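Local coordinates for protein galactonate dehydratase (Zobellia galactanivorans, PDB 5OLC) that belongs to the mandelate racemase/muconate lactonizing family of the enolase superfamily, with an N-terminal capping domain and a TIM-barrel-like domain, at residues V125-L129 against G130-N134. Numbering follows the deposited sequence.
Sequences VSVLL and GGVKN
Gly131 N donates a hydrogen bond back to Ser126 O, 3.1 Å away, and this bond closes the last turn of helix 125-128. The donor stands 20° from the carbonyl plane. Leu129 N, from within the turn, also bonds to Ser126 O, at 3.2 Å, and comes from the opposite face of that plane. Two amides therefore grip one carbonyl oxygen. Next to it, Gly130 N makes a weak bond to Val127 O, 3.3 Å long. The chain leaves the helix at Gly130 with positive phi (144°). Gly130, with no side chain, suits this backbone angle. Gly131 repeats the positive phi, so the turn passes through two glycines.

This backbone end is the tight part, and both glycines are buried. The side-chain part is looser: one methyl of Val132 meets Ser126 and Val127. Val132 brings this branch back against the side of helix 125-128. Its CG2 lies 3.4 Å from Ser126 OG and 3.8 Å from Val127 CG2. With chi1 at 171°, CG1 of Val132 extends away from the backbone N, and CG2 is left to face the helix. The two valines meet obliquely, methyl to methyl, and both stay partly exposed.

Ser126 N is hydrogen-bonded to His317 ND1, on helix 309-321. Beyond the turn, Lys133 NZ is hydrogen-bonded to Asn321 O and forms a salt bridge with Glu83 of the second subunit, whose Ile80 packs on Val127. The arrangement is a Schellman motif with glycine at the C' position, Gly130. Here it turns the chain out of helix 125-128 and into the loop before strand 136-142, a strand of the barrel sheet in this enolase-superfamily fold.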
ATOM      1  N   VAL A 125     -30.283  24.870  19.904  1.00 57.79           N
ATOM      2  CA  VAL A 125     -29.390  24.466  18.807  1.00 56.99           C
ATOM      3  C   VAL A 125     -29.321  22.929  18.671  1.00 60.77           C
ATOM      4  O   VAL A 125     -29.355  22.431  17.540  1.00 62.11           O
ATOM      5  CB  VAL A 125     -27.986  25.132  18.896  1.00 60.48           C
ATOM      6  CG1 VAL A 125     -27.056  24.645  17.787  1.00 59.63           C
ATOM      7  CG2 VAL A 125     -28.102  26.655  18.854  1.00 60.56           C
ATOM      8  N   SER A 126     -29.246  22.177  19.809  1.00 54.48           N
ATOM      9  CA  SER A 126     -29.163  20.707  19.788  1.00 52.76           C
ATOM     10  C   SER A 126     -30.319  20.065  19.038  1.00 57.18           C
ATOM     11  O   SER A 126     -30.090  19.194  18.199  1.00 58.75           O
ATOM     12  CB  SER A 126     -29.002  20.114  21.188  1.00 54.41           C
ATOM     13  OG  SER A 126     -29.589  20.859  22.244  1.00 58.97           O
ATOM     14  N   VAL A 127     -31.551  20.541  19.282  1.00 52.01           N
ATOM     15  CA  VAL A 127     -32.755  20.060  18.604  1.00 50.99           C
ATOM     16  C   VAL A 127     -32.685  20.430  17.112  1.00 54.60           C
ATOM     17  O   VAL A 127     -33.092  19.642  16.246  1.00 54.90           O
ATOM     18  CB  VAL A 127     -34.019  20.600  19.321  1.00 53.90           C
ATOM     19  CG1 VAL A 127     -35.277  20.499  18.451  1.00 53.00           C
ATOM     20  CG2 VAL A 127     -34.218  19.879  20.650  1.00 53.82           C
ATOM     21  N   LEU A 128     -32.119  21.606  16.824  1.00 49.17           N
ATOM     22  CA  LEU A 128     -31.972  22.099  15.458  1.00 48.50           C
ATOM     23  C   LEU A 128     -30.797  21.463  14.682  1.00 50.37           C
ATOM     24  O   LEU A 128     -30.710  21.647  13.452  1.00 49.96           O
ATOM     25  CB  LEU A 128     -31.890  23.630  15.453  1.00 48.15           C
ATOM     26  CG  LEU A 128     -33.214  24.339  15.362  1.00 51.64           C
ATOM     27  CD1 LEU A 128     -33.050  25.772  15.653  1.00 51.68           C
ATOM     28  CD2 LEU A 128     -33.803  24.184  13.993  1.00 53.95           C
ATOM     29  N   LEU A 129     -29.899  20.731  15.403  1.00 44.08           N
ATOM     30  CA  LEU A 129     -28.761  20.002  14.809  1.00 42.78           C
ATOM     31  C   LEU A 129     -29.243  18.579  14.421  1.00 49.49           C
ATOM     32  O   LEU A 129     -28.548  17.844  13.708  1.00 48.28           O
ATOM     33  CB  LEU A 129     -27.542  19.901  15.772  1.00 41.32           C
ATOM     34  CG  LEU A 129     -26.606  21.106  15.978  1.00 43.29           C
ATOM     35  CD1 LEU A 129     -25.670  20.866  17.172  1.00 41.79           C
ATOM     36  CD2 LEU A 129     -25.800  21.440  14.718  1.00 41.90           C
ATOM     37  N   GLY A 130     -30.419  18.203  14.929  1.00 48.34           N
ATOM     38  CA  GLY A 130     -31.018  16.900  14.665  1.00 48.14           C
ATOM     39  C   GLY A 130     -31.767  16.283  15.826  1.00 50.48           C
ATOM     40  O   GLY A 130     -32.643  15.441  15.605  1.00 50.59           O
ATOM     41  N   GLY A 131     -31.417  16.672  17.050  1.00 45.26           N
ATOM     42  CA  GLY A 131     -32.069  16.136  18.238  1.00 44.51           C
ATOM     43  C   GLY A 131     -31.169  15.950  19.436  1.00 46.73           C
ATOM     44  O   GLY A 131     -29.990  15.637  19.288  1.00 46.12           O
ATOM     45  N   VAL A 132     -31.719  16.172  20.638  1.00 43.82           N
ATOM     46  CA  VAL A 132     -31.006  15.987  21.907  1.00 43.89           C
ATOM     47  C   VAL A 132     -30.876  14.477  22.145  1.00 50.52           C
ATOM     48  O   VAL A 132     -31.890  13.784  22.366  1.00 51.10           O
ATOM     49  CB  VAL A 132     -31.683  16.711  23.102  1.00 46.64           C
ATOM     50  CG1 VAL A 132     -31.047  16.313  24.427  1.00 45.64           C
ATOM     51  CG2 VAL A 132     -31.637  18.221  22.926  1.00 46.74           C
ATOM     52  N   LYS A 133     -29.644  13.969  22.012  1.00 46.34           N
ATOM     53  CA  LYS A 133     -29.349  12.555  22.198  1.00 46.66           C
ATOM     54  C   LYS A 133     -28.986  12.319  23.652  1.00 56.29           C
ATOM     55  O   LYS A 133     -29.285  11.251  24.197  1.00 56.14           O
ATOM     56  CB  LYS A 133     -28.189  12.126  21.292  1.00 47.08           C
ATOM     57  CG  LYS A 133     -28.626  11.569  19.961  1.00 51.97           C
ATOM     58  CD  LYS A 133     -28.839  12.622  18.909  1.00 45.57           C
ATOM     59  CE  LYS A 133     -28.735  12.047  17.526  1.00 42.24           C
ATOM     60  NZ  LYS A 133     -28.355  13.086  16.546  1.00 45.91           N
ATOM     61  N   ASN A 134     -28.351  13.339  24.277  1.00 56.18           N
ATOM     62  CA  ASN A 134     -27.880  13.336  25.658  1.00 57.16           C
ATOM     63  C   ASN A 134     -28.361  14.612  26.376  1.00 64.09           C
ATOM     64  O   ASN A 134     -27.770  15.687  26.180  1.00 64.31           O
ATOM     65  CB  ASN A 134     -26.348  13.242  25.690  1.00 56.54           C
ATOM     66  CG  ASN A 134     -25.738  12.266  24.711  1.00 70.66           C
ATOM     67  OD1 ASN A 134     -24.886  12.632  23.892  1.00 63.18           O
ATOM     68  ND2 ASN A 134     -26.148  11.002  24.779  1.00 59.99           N
TER